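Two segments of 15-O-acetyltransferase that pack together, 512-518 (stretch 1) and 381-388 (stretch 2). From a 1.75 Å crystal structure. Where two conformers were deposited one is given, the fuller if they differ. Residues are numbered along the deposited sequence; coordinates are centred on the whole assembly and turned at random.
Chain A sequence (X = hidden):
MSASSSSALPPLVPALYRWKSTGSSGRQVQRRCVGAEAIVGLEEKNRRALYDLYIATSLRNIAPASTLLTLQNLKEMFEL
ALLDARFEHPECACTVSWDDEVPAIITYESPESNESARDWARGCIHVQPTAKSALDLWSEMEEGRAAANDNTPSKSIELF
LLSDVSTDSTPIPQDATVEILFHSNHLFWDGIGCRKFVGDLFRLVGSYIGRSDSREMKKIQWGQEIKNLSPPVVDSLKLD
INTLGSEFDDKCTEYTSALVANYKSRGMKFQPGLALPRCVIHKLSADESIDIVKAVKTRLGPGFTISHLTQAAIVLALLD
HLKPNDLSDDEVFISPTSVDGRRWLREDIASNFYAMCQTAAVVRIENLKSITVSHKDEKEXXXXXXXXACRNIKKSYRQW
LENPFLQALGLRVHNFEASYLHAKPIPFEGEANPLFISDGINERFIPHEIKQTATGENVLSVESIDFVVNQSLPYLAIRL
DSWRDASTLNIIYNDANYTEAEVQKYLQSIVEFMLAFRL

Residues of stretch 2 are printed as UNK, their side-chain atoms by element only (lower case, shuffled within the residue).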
# COMPACT_ATOMS: atom_id res chain seq x y z
N GLU A 512 8.48 -19.72 -9.96
CA GLU A 512 9.43 -20.68 -10.51
C GLU A 512 10.73 -20.03 -10.99
O GLU A 512 11.82 -20.54 -10.73
CB GLU A 512 8.77 -21.51 -11.62
CG GLU A 512 9.60 -22.73 -12.02
CD GLU A 512 8.94 -23.60 -13.07
OE1 GLU A 512 7.75 -23.35 -13.41
OE2 GLU A 512 9.62 -24.54 -13.56
N PHE A 513 10.63 -18.90 -11.71
CA PHE A 513 11.85 -18.21 -12.14
C PHE A 513 12.67 -17.66 -10.96
O PHE A 513 13.89 -17.75 -10.96
CB PHE A 513 11.56 -17.08 -13.12
CG PHE A 513 11.24 -17.53 -14.52
CD1 PHE A 513 12.13 -18.35 -15.24
CD2 PHE A 513 10.06 -17.10 -15.15
CE1 PHE A 513 11.86 -18.74 -16.56
CE2 PHE A 513 9.77 -17.50 -16.47
CZ PHE A 513 10.67 -18.33 -17.17
N MET A 514 11.99 -17.08 -9.97
CA MET A 514 12.69 -16.64 -8.76
C MET A 514 13.46 -17.79 -8.11
O MET A 514 14.64 -17.64 -7.71
CB MET A 514 11.69 -16.01 -7.78
CG MET A 514 11.18 -14.65 -8.29
SD MET A 514 9.90 -14.02 -7.20
CE MET A 514 10.88 -13.53 -5.77
N LEU A 515 12.81 -18.93 -8.00
CA LEU A 515 13.41 -20.09 -7.35
C LEU A 515 14.59 -20.61 -8.16
O LEU A 515 15.58 -21.09 -7.59
CB LEU A 515 12.36 -21.18 -7.10
CG LEU A 515 11.36 -20.83 -5.99
CD1 LEU A 515 10.21 -21.84 -6.02
CD2 LEU A 515 12.05 -20.78 -4.60
N ALA A 516 14.49 -20.46 -9.47
CA ALA A 516 15.55 -20.89 -10.37
C ALA A 516 16.85 -20.10 -10.17
O ALA A 516 17.91 -20.54 -10.58
CB ALA A 516 15.07 -20.81 -11.85
N PHE A 517 16.76 -18.94 -9.53
CA PHE A 517 17.92 -18.09 -9.33
C PHE A 517 18.78 -18.59 -8.17
O PHE A 517 19.91 -18.14 -8.00
CB PHE A 517 17.46 -16.67 -9.02
CG PHE A 517 18.44 -15.61 -9.37
CD1 PHE A 517 18.78 -15.39 -10.71
CD2 PHE A 517 18.97 -14.77 -8.38
CE1 PHE A 517 19.66 -14.36 -11.06
CE2 PHE A 517 19.84 -13.73 -8.72
CZ PHE A 517 20.19 -13.52 -10.08
N ARG A 518 18.22 -19.51 -7.36
CA ARG A 518 18.90 -19.97 -6.15
C ARG A 518 20.25 -20.58 -6.52
O ARG A 518 20.41 -21.14 -7.61
CB ARG A 518 18.05 -20.97 -5.38
CG ARG A 518 16.88 -20.33 -4.65
CD ARG A 518 16.05 -21.38 -3.98
NE ARG A 518 15.43 -22.24 -4.98
CZ ARG A 518 14.71 -23.33 -4.71
NH1 ARG A 518 14.53 -23.71 -3.45
NH2 ARG A 518 14.19 -24.05 -5.69
N UNK A 381 21.05 -20.76 -18.32
CA UNK A 381 20.43 -19.81 -19.25
C UNK A 381 19.42 -18.91 -18.54
O UNK A 381 19.36 -17.71 -18.79
c UNK A 381 20.78 -21.21 -21.34
c UNK A 381 20.02 -21.93 -22.45
c UNK A 381 21.86 -20.26 -21.89
c UNK A 381 19.76 -20.50 -20.44
N UNK A 382 18.63 -19.52 -17.64
CA UNK A 382 17.61 -18.79 -16.88
C UNK A 382 18.26 -17.79 -15.92
O UNK A 382 17.82 -16.65 -15.84
c UNK A 382 16.73 -19.76 -16.10
n UNK A 382 14.89 -22.85 -16.44
c UNK A 382 15.96 -20.74 -17.01
o UNK A 382 14.29 -20.96 -15.33
c UNK A 382 14.97 -21.53 -16.19
N UNK A 383 19.31 -18.22 -15.22
CA UNK A 383 20.06 -17.34 -14.31
C UNK A 383 20.62 -16.15 -15.07
O UNK A 383 20.51 -15.02 -14.60
c UNK A 383 22.25 -17.24 -12.91
c UNK A 383 20.61 -19.13 -12.60
c UNK A 383 21.20 -18.14 -13.60
N UNK A 384 21.18 -16.40 -16.26
CA UNK A 384 21.82 -15.34 -17.04
C UNK A 384 20.78 -14.34 -17.51
O UNK A 384 21.02 -13.12 -17.46
c UNK A 384 23.93 -16.63 -17.76
c UNK A 384 27.16 -17.14 -17.99
c UNK A 384 24.87 -17.05 -18.93
n UNK A 384 27.26 -15.81 -17.98
c UNK A 384 22.64 -15.92 -18.21
n UNK A 384 26.06 -17.74 -18.43
n UNK A 384 28.18 -17.86 -17.55
N UNK A 385 19.62 -14.85 -17.93
CA UNK A 385 18.51 -14.02 -18.37
C UNK A 385 18.00 -13.16 -17.19
O UNK A 385 17.81 -11.94 -17.33
c UNK A 385 17.38 -14.89 -18.94
N UNK A 386 17.80 -13.79 -16.03
CA UNK A 386 17.38 -13.04 -14.85
C UNK A 386 18.40 -11.98 -14.46
O UNK A 386 18.01 -10.86 -14.14
c UNK A 386 14.58 -14.01 -13.49
c UNK A 386 17.10 -13.99 -13.67
c UNK A 386 15.96 -16.08 -12.96
c UNK A 386 15.85 -14.83 -13.85
N UNK A 387 19.69 -12.34 -14.48
CA UNK A 387 20.76 -11.39 -14.16
C UNK A 387 20.73 -10.19 -15.12
O UNK A 387 20.84 -9.04 -14.69
c UNK A 387 22.36 -12.99 -12.98
c UNK A 387 23.79 -13.45 -12.84
o UNK A 387 24.70 -12.78 -13.36
o UNK A 387 24.01 -14.46 -12.16
c UNK A 387 22.13 -12.07 -14.17
N UNK A 388 20.58 -10.46 -16.41
CA UNK A 388 20.54 -9.39 -17.44
C UNK A 388 19.40 -8.43 -17.14
O UNK A 388 19.56 -7.20 -17.13
o UNK A 388 20.25 -9.06 -19.85
c UNK A 388 20.32 -10.03 -18.82

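Position 381 carries four side-chain carbons and no heteroatom, forked at the second. It touches nothing on stretch 1: its nearest side-chain atom, CB, is 9.0 Å from CE1 of Phe513. Shape alone decides: Leu381, with chi1 m and chi2 t.

Position 382 has three carbons in a row, the third bearing one oxygen and one nitrogen, a carboxamide on a two-methylene arm. The CA-to-CB bond points toward stretch 1, and the side-chain oxygen lies 3.4 Å from CD1 of Phe513, at the ring edge and near its plane, where aromatic C-H groups carry slight positive charge. The same oxygen is 3.6 Å from CB of Ala516. This is Gln382. Neither atom approached by OE1 is a conventional donor, and NE2 is hydrogen-bonded elsewhere in the structure.

Position 383 shows one carbon carrying two more, a fork directly at CB with no polar atom. One branch carbon sits 3.7 Å from the O of Ala516, the other 4.3 Å from CE1 of Phe517. That is Val383, chi1 t; the two branches are CG2 and CG1 respectively.

Position 384 extends through three carbons to a nitrogen, then to a carbon with two further nitrogens, a guanidinium. Its CA-to-CB bond points away from stretch 1, and its nearest side-chain atom, CB, is 7.9 Å from CE1 of Phe517. It is Arg384.

Position 385 has a single side-chain carbon. This CB points sideways and makes no contact, lying 7.1 Å from CE1 of Phe513. It is Ala385.

Position 386 again has four carbons forked at the second, but here the CA-to-CB bond points toward stretch 1. One terminal carbon lies 3.3 Å from the O of Phe513, the other 4.3 Å from CB of Phe513, and its own CB is 3.7 Å from CE1 of Phe517. This is Leu386, chi1 m and chi2 t; the terminal carbons are CD1 and CD2 respectively.

Position 387 has three carbons, the third bearing two oxygens, a carboxylate on a two-methylene arm. Its second carbon lies 3.6 Å from CE1 of Phe517, at the ring edge. This is Glu387, given in one of two deposited conformers.

Position 388 has one carbon followed by one oxygen. Its side chain makes no contact; CB, its nearest atom, is 8.9 Å from CE1 of Phe517. It is Ser388.

The contact works by packing, for no hydrogen bond crosses it. The axes of helix 512-516 and helix 381-388 come within 9.8 Å at an angle of 101°, so they cross nearly at right angles, and the stretches bury 372 Å² in total. Contacting positions 382, 383, 386 and 387 follow the helical repeat. The CA atoms of Phe517 and Val383 approach to 5.5 Å, and CE1 of Phe517 is 3.7 Å from the O of Val383. Phe517, whose ring also touches Leu386 and Glu387, has the largest area covered by the other stretch, 90 Å², followed by Leu386 with 73 Å².

Stretch 2, residues 381-388: LQVRALES
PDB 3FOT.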